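Local coordinates for protein ApRick protease (Rickettsia conorii, PDB 5C9B) that is probably a membrane-anchored, retropepsin-like aspartic endopeptidase, represented here by its soluble protease domain, at residues I11-N16 with D122-N127; F21-F26 with F34-G39. All coordinates share one frame; numbering follows the deposited sequence.

Contact 1 of 2, residues I11-N16 with D122-N127; sequences IIIARN and DLLILN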
loop_
_atom_site.group_PDB
_atom_site.type_symbol
_atom_site.label_atom_id
_atom_site.label_comp_id
_atom_site.label_asym_id
_atom_site.label_seq_id
_atom_site.Cartn_x
_atom_site.Cartn_y
_atom_site.Cartn_z
ATOM N N ILE B 11 -3.106 -8.128 9.651
ATOM C CA ILE B 11 -3.363 -9.134 10.667
ATOM C C ILE B 11 -4.028 -10.280 9.972
ATOM O O ILE B 11 -4.955 -10.070 9.250
ATOM C CB ILE B 11 -4.369 -8.642 11.712
ATOM C CG1 ILE B 11 -3.683 -7.653 12.616
ATOM C CG2 ILE B 11 -4.863 -9.798 12.567
ATOM C CD1 ILE B 11 -4.605 -6.785 13.435
ATOM N N ILE B 12 -3.596 -11.506 10.254
ATOM C CA ILE B 12 -4.239 -12.699 9.681
ATOM C C ILE B 12 -4.674 -13.663 10.740
ATOM O O ILE B 12 -3.935 -13.952 11.667
ATOM C CB ILE B 12 -3.283 -13.436 8.758
ATOM C CG1 ILE B 12 -2.876 -12.519 7.613
ATOM C CG2 ILE B 12 -3.905 -14.732 8.269
ATOM C CD1 ILE B 12 -1.885 -13.179 6.687
ATOM N N ILE B 13 -5.891 -14.145 10.615
ATOM C CA ILE B 13 -6.404 -15.086 11.555
ATOM C C ILE B 13 -6.871 -16.341 10.861
ATOM O O ILE B 13 -7.609 -16.277 9.907
ATOM C CB ILE B 13 -7.562 -14.489 12.323
ATOM C CG1 ILE B 13 -7.115 -13.222 13.006
ATOM C CG2 ILE B 13 -8.026 -15.474 13.405
ATOM C CD1 ILE B 13 -8.242 -12.260 13.163
ATOM N N ALA B 14 -6.447 -17.479 11.375
ATOM C CA ALA B 14 -6.874 -18.748 10.840
ATOM C C ALA B 14 -8.133 -19.232 11.554
ATOM O O ALA B 14 -8.284 -19.115 12.784
ATOM C CB ALA B 14 -5.754 -19.768 10.984
ATOM N N ARG B 15 -9.019 -19.814 10.776
ATOM C CA ARG B 15 -10.291 -20.306 11.292
ATOM C C ARG B 15 -10.030 -21.405 12.271
ATOM O O ARG B 15 -9.301 -22.306 11.948
ATOM C CB ARG B 15 -11.113 -20.875 10.141
ATOM C CG ARG B 15 -12.577 -20.999 10.490
ATOM C CD ARG B 15 -13.402 -21.617 9.360
ATOM N NE ARG B 15 -13.484 -20.732 8.206
ATOM C CZ ARG B 15 -14.344 -19.718 8.083
ATOM N NH1 ARG B 15 -15.211 -19.422 9.045
ATOM N NH2 ARG B 15 -14.330 -18.989 6.991
ATOM N N ASN B 16 -10.538 -21.334 13.487
ATOM C CA ASN B 16 -10.305 -22.446 14.417
ATOM C C ASN B 16 -11.093 -23.670 13.907
ATOM O O ASN B 16 -11.880 -23.557 12.990
ATOM C CB ASN B 16 -10.724 -22.098 15.831
ATOM C CG ASN B 16 -9.585 -21.560 16.655
ATOM O OD1 ASN B 16 -9.380 -21.932 17.810
ATOM N ND2 ASN B 16 -8.885 -20.654 16.099
ATOM N N ASP B 122 -10.052 -20.260 4.903
ATOM C CA ASP B 122 -10.067 -20.290 6.322
ATOM C C ASP B 122 -9.135 -19.251 6.895
ATOM O O ASP B 122 -8.576 -19.466 7.930
ATOM C CB ASP B 122 -9.666 -21.698 6.761
ATOM C CG ASP B 122 -10.686 -22.745 6.306
ATOM O OD1 ASP B 122 -11.898 -22.363 6.174
ATOM O OD2 ASP B 122 -10.277 -23.917 6.065
ATOM N N LEU B 123 -8.986 -18.134 6.200
ATOM C CA LEU B 123 -8.165 -17.029 6.644
ATOM C C LEU B 123 -8.991 -15.789 6.592
ATOM O O LEU B 123 -9.744 -15.625 5.665
ATOM C CB LEU B 123 -6.966 -16.838 5.747
ATOM C CG LEU B 123 -6.049 -18.053 5.688
ATOM C CD1 LEU B 123 -4.944 -17.659 4.741
ATOM C CD2 LEU B 123 -5.493 -18.492 7.056
ATOM N N LEU B 124 -8.901 -14.994 7.654
ATOM C CA LEU B 124 -9.467 -13.676 7.734
ATOM C C LEU B 124 -8.311 -12.718 7.740
ATOM O O LEU B 124 -7.374 -12.792 8.592
ATOM C CB LEU B 124 -10.283 -13.523 9.014
ATOM C CG LEU B 124 -10.541 -12.114 9.515
ATOM C CD1 LEU B 124 -11.202 -11.294 8.460
ATOM C CD2 LEU B 124 -11.464 -12.142 10.697
ATOM N N ILE B 125 -8.350 -11.799 6.798
ATOM C CA ILE B 125 -7.198 -10.950 6.593
ATOM C C ILE B 125 -7.583 -9.546 6.719
ATOM O O ILE B 125 -8.507 -9.092 6.042
ATOM C CB ILE B 125 -6.573 -11.168 5.229
ATOM C CG1 ILE B 125 -6.185 -12.648 5.107
ATOM C CG2 ILE B 125 -5.340 -10.271 5.104
ATOM C CD1 ILE B 125 -5.799 -13.138 3.721
ATOM N N LEU B 126 -6.842 -8.832 7.552
ATOM C CA LEU B 126 -7.147 -7.451 7.793
ATOM C C LEU B 126 -5.958 -6.587 7.527
ATOM O O LEU B 126 -4.870 -6.865 8.018
ATOM C CB LEU B 126 -7.576 -7.215 9.239
ATOM C CG LEU B 126 -8.783 -7.976 9.703
ATOM C CD1 LEU B 126 -8.827 -7.973 11.234
ATOM C CD2 LEU B 126 -10.030 -7.349 9.114
ATOM N N ASN B 127 -6.210 -5.479 6.843
ATOM C CA ASN B 127 -5.171 -4.503 6.534
ATOM C C ASN B 127 -5.580 -3.124 7.023
ATOM O O ASN B 127 -6.740 -2.760 6.937
ATOM C CB ASN B 127 -4.966 -4.464 5.036
ATOM C CG ASN B 127 -4.124 -5.610 4.528
ATOM O OD1 ASN B 127 -4.627 -6.636 4.105
ATOM N ND2 ASN B 127 -2.827 -5.401 4.518
#
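I11 N donates to L126 O at 2.7 Å, the shortest polar bond between the two strands, which run antiparallel. The pairs I11-L126 and I13-L124 are each closed by two backbone bonds. Their side chains share one face, where I13 CD1 lies beside L124 CD2 at 4.1 Å. On the other face I12 CG1 meets I125 CG1 at 4.2 Å, and the CD2 branch of L123 leans across to A14 CB at 4.1 Å.

At the far end the carbonyl oxygen of D122 accepts one hydrogen bond, at 2.9 Å, from R15 N, just past the end of the facing strand, and a weaker C-H...O contact from A14 CA at 3.4 Å. The R15 side chain then turns back over D122: CG stands anti to the backbone N (chi1 -162°) and the chain bends at chi3, which takes the guanidinium to the carboxylate. R15 NE donates to D122 OD1 at 3.1 Å in a salt bridge. The oxygen lies at the guanidinium edge, but the N-H reaches it from above the carboxylate plane, the two planes being turned 83° apart. G19 O and K121 O take the NH1 and NH2 ends, so all three guanidinium nitrogens have partners.

Strand 123-129 is the middle of a three-stranded antiparallel sheet, with strand 116-120 along its other edge. F117 and F21 pack on the L124 face, whereas I12 and I125 of a third subunit meet the opposite one; beside I11 and I12, a strand of the second subunit extends the sheet.

Contact 2 of 2, residues F21-F26 with F34-G39; sequences FYINAF and FMVDTG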
loop_
_atom_site.group_PDB
_atom_site.type_symbol
_atom_site.label_atom_id
_atom_site.label_comp_id
_atom_site.label_asym_id
_atom_site.label_seq_id
_atom_site.Cartn_x
_atom_site.Cartn_y
_atom_site.Cartn_z
ATOM N N PHE B 21 -13.541 -17.578 13.733
ATOM C CA PHE B 21 -12.351 -16.775 13.918
ATOM C C PHE B 21 -12.410 -16.130 15.300
ATOM O O PHE B 21 -13.464 -15.656 15.726
ATOM C CB PHE B 21 -12.324 -15.685 12.868
ATOM C CG PHE B 21 -12.173 -16.204 11.477
ATOM C CD1 PHE B 21 -10.964 -16.679 11.046
ATOM C CD2 PHE B 21 -13.244 -16.200 10.599
ATOM C CE1 PHE B 21 -10.811 -17.132 9.758
ATOM C CE2 PHE B 21 -13.116 -16.690 9.317
ATOM C CZ PHE B 21 -11.889 -17.145 8.901
ATOM N N TYR B 22 -11.305 -16.119 16.020
ATOM C CA TYR B 22 -11.309 -15.444 17.299
ATOM C C TYR B 22 -10.202 -14.428 17.303
ATOM O O TYR B 22 -9.169 -14.651 16.711
ATOM C CB TYR B 22 -11.053 -16.430 18.403
ATOM C CG TYR B 22 -12.101 -17.459 18.539
ATOM C CD1 TYR B 22 -12.065 -18.640 17.794
ATOM C CD2 TYR B 22 -13.119 -17.298 19.468
ATOM C CE1 TYR B 22 -13.049 -19.609 17.944
ATOM C CE2 TYR B 22 -14.092 -18.259 19.592
ATOM C CZ TYR B 22 -14.034 -19.414 18.841
ATOM O OH TYR B 22 -15.036 -20.337 19.044
ATOM N N ILE B 23 -10.424 -13.300 17.958
ATOM C CA ILE B 23 -9.420 -12.213 17.969
ATOM C C ILE B 23 -9.634 -11.384 19.198
ATOM O O ILE B 23 -10.772 -11.214 19.652
ATOM C CB ILE B 23 -9.491 -11.319 16.697
ATOM C CG1 ILE B 23 -8.356 -10.265 16.640
ATOM C CG2 ILE B 23 -10.829 -10.631 16.558
ATOM C CD1 ILE B 23 -6.966 -10.777 16.206
ATOM N N ASN B 24 -8.530 -10.897 19.725
ATOM C CA ASN B 24 -8.478 -10.081 20.924
ATOM C C ASN B 24 -8.320 -8.634 20.585
ATOM O O ASN B 24 -7.883 -8.281 19.518
ATOM C CB ASN B 24 -7.321 -10.551 21.747
ATOM C CG ASN B 24 -7.546 -11.970 22.263
ATOM O OD1 ASN B 24 -8.673 -12.469 22.287
ATOM N ND2 ASN B 24 -6.484 -12.618 22.668
ATOM N N ALA B 25 -8.781 -7.780 21.450
ATOM C CA ALA B 25 -8.663 -6.377 21.197
ATOM C C ALA B 25 -8.459 -5.726 22.486
ATOM O O ALA B 25 -8.786 -6.304 23.527
ATOM C CB ALA B 25 -9.947 -5.841 20.616
ATOM N N PHE B 26 -7.964 -4.501 22.432
ATOM C CA PHE B 26 -8.014 -3.655 23.608
ATOM C C PHE B 26 -9.123 -2.668 23.416
ATOM O O PHE B 26 -9.122 -1.901 22.458
ATOM C CB PHE B 26 -6.734 -2.903 23.791
ATOM C CG PHE B 26 -5.613 -3.772 24.163
ATOM C CD1 PHE B 26 -5.365 -4.056 25.501
ATOM C CD2 PHE B 26 -4.804 -4.316 23.179
ATOM C CE1 PHE B 26 -4.301 -4.876 25.853
ATOM C CE2 PHE B 26 -3.754 -5.121 23.511
ATOM C CZ PHE B 26 -3.506 -5.411 24.847
ATOM N N PHE B 34 -12.828 -11.780 21.477
ATOM C CA PHE B 34 -14.002 -11.812 20.667
ATOM C C PHE B 34 -14.066 -13.024 19.777
ATOM O O PHE B 34 -13.029 -13.560 19.338
ATOM C CB PHE B 34 -14.021 -10.585 19.756
ATOM C CG PHE B 34 -14.266 -9.302 20.480
ATOM C CD1 PHE B 34 -15.532 -8.900 20.795
ATOM C CD2 PHE B 34 -13.235 -8.492 20.817
ATOM C CE1 PHE B 34 -15.757 -7.726 21.478
ATOM C CE2 PHE B 34 -13.462 -7.286 21.459
ATOM C CZ PHE B 34 -14.719 -6.903 21.776
HETATM N N MSE B 35 -15.293 -13.397 19.432
HETATM C CA MSE B 35 -15.503 -14.298 18.349
HETATM C C MSE B 35 -16.092 -13.471 17.248
HETATM O O MSE B 35 -16.950 -12.687 17.492
HETATM C CB MSE B 35 -16.453 -15.370 18.836
HETATM C CG MSE B 35 -16.549 -16.472 17.805
HETATM SE SE MSE B 35 -17.603 -18.017 18.459
HETATM C CE MSE B 35 -19.401 -17.224 18.574
ATOM N N VAL B 36 -15.656 -13.676 16.010
ATOM C CA VAL B 36 -16.165 -12.903 14.894
ATOM C C VAL B 36 -17.498 -13.449 14.462
ATOM O O VAL B 36 -17.644 -14.676 14.354
ATOM C CB VAL B 36 -15.209 -13.002 13.679
ATOM C CG1 VAL B 36 -15.867 -12.482 12.385
ATOM C CG2 VAL B 36 -13.914 -12.247 13.962
ATOM N N ASP B 37 -18.439 -12.545 14.182
ATOM C CA ASP B 37 -19.765 -12.905 13.690
ATOM C C ASP B 37 -20.124 -12.013 12.466
ATOM O O ASP B 37 -20.387 -10.834 12.608
ATOM C CB ASP B 37 -20.814 -12.811 14.812
ATOM C CG ASP B 37 -22.237 -13.324 14.362
ATOM O OD1 ASP B 37 -22.362 -13.849 13.225
ATOM O OD2 ASP B 37 -23.215 -13.206 15.148
ATOM N N THR B 38 -20.048 -12.601 11.273
ATOM C CA THR B 38 -20.383 -11.956 9.996
ATOM C C THR B 38 -21.864 -11.614 9.895
ATOM O O THR B 38 -22.265 -10.719 9.131
ATOM C CB THR B 38 -20.077 -12.886 8.818
ATOM O OG1 THR B 38 -20.595 -14.205 9.094
ATOM C CG2 THR B 38 -18.633 -12.976 8.604
ATOM N N GLY B 39 -22.676 -12.350 10.635
ATOM C CA GLY B 39 -24.112 -12.033 10.737
ATOM C C GLY B 39 -24.360 -10.718 11.445
ATOM O O GLY B 39 -25.274 -9.990 11.078
HETATM O O HOH W 1 -16.332 -16.540 13.128
#
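F21 and V36 meet on the buried side of this hairpin. V36 N donates a hydrogen bond to F21 O at 3.0 Å, nearly straight at the hydrogen (172°), and V36 CG2 comes to F21 CB at 3.9 Å. With CG2 beside its backbone N and CG1 anti to it (chi1 166°), V36 directs the CG2 branch to both F21 and I23. Next along, I23 and F34 form a hydrogen-bonded antiparallel pair, also buried: I23 O accepts from F34 N at 2.8 Å, sits 3.3 Å from F34 CB, and lies in the plane of the F34 ring at its edge. A25 CB also approaches that ring at the edge, touching F34 CE2 at 3.9 Å. L106 and I13 close over I23.

The other face, formed by Y22 and selenomethionine M35, is by contrast partly exposed, yet these two side chains touch closely as they run alongside each other: M35 CG comes to Y22 CE2 at 3.5 Å, and the selenium stands obliquely to the Y22 ring, 51° off its normal, in a Met-aromatic contact. The bend at chi3 turns the terminal methyl away from the ring. The phenol is fixed from beyond, its OH being hydrogen-bonded to D18. Where the strands part, a water accepts from F21 N and donates to V36 O at 2.6 Å, bridging the two segments.

Past V36 the second strand leaves its partner, and D37 OD1 accepts from G39 N in an Asx turn. The second strand thus leads straight into Asp-Thr-Gly, the signature of retropepsin-like aspartic proteases, and D37 would be the catalytic aspartate.

Contact 2 is nested along the chain within the loop closed by contact 1, and their centres lie about 11 Å apart. The F21 ring joins them: its CE1 reaches I13 O at 3.3 Å and L124 N at 3.6 Å, lying against the backbone of the terminal sheet, while Y22 O touches I13 CG2 at 3.6 Å. The chain thus packs its outer three-stranded sheet against the protease hairpin. D37, the presumed active-site aspartate, follows directly on V36, and its side chain sets off away from segment 21-26; D37 CA lies 11.9 Å from L124 CA. Both contacts also touch the second subunit, which extends the sheet at I11-I12 and packs M1 on I23.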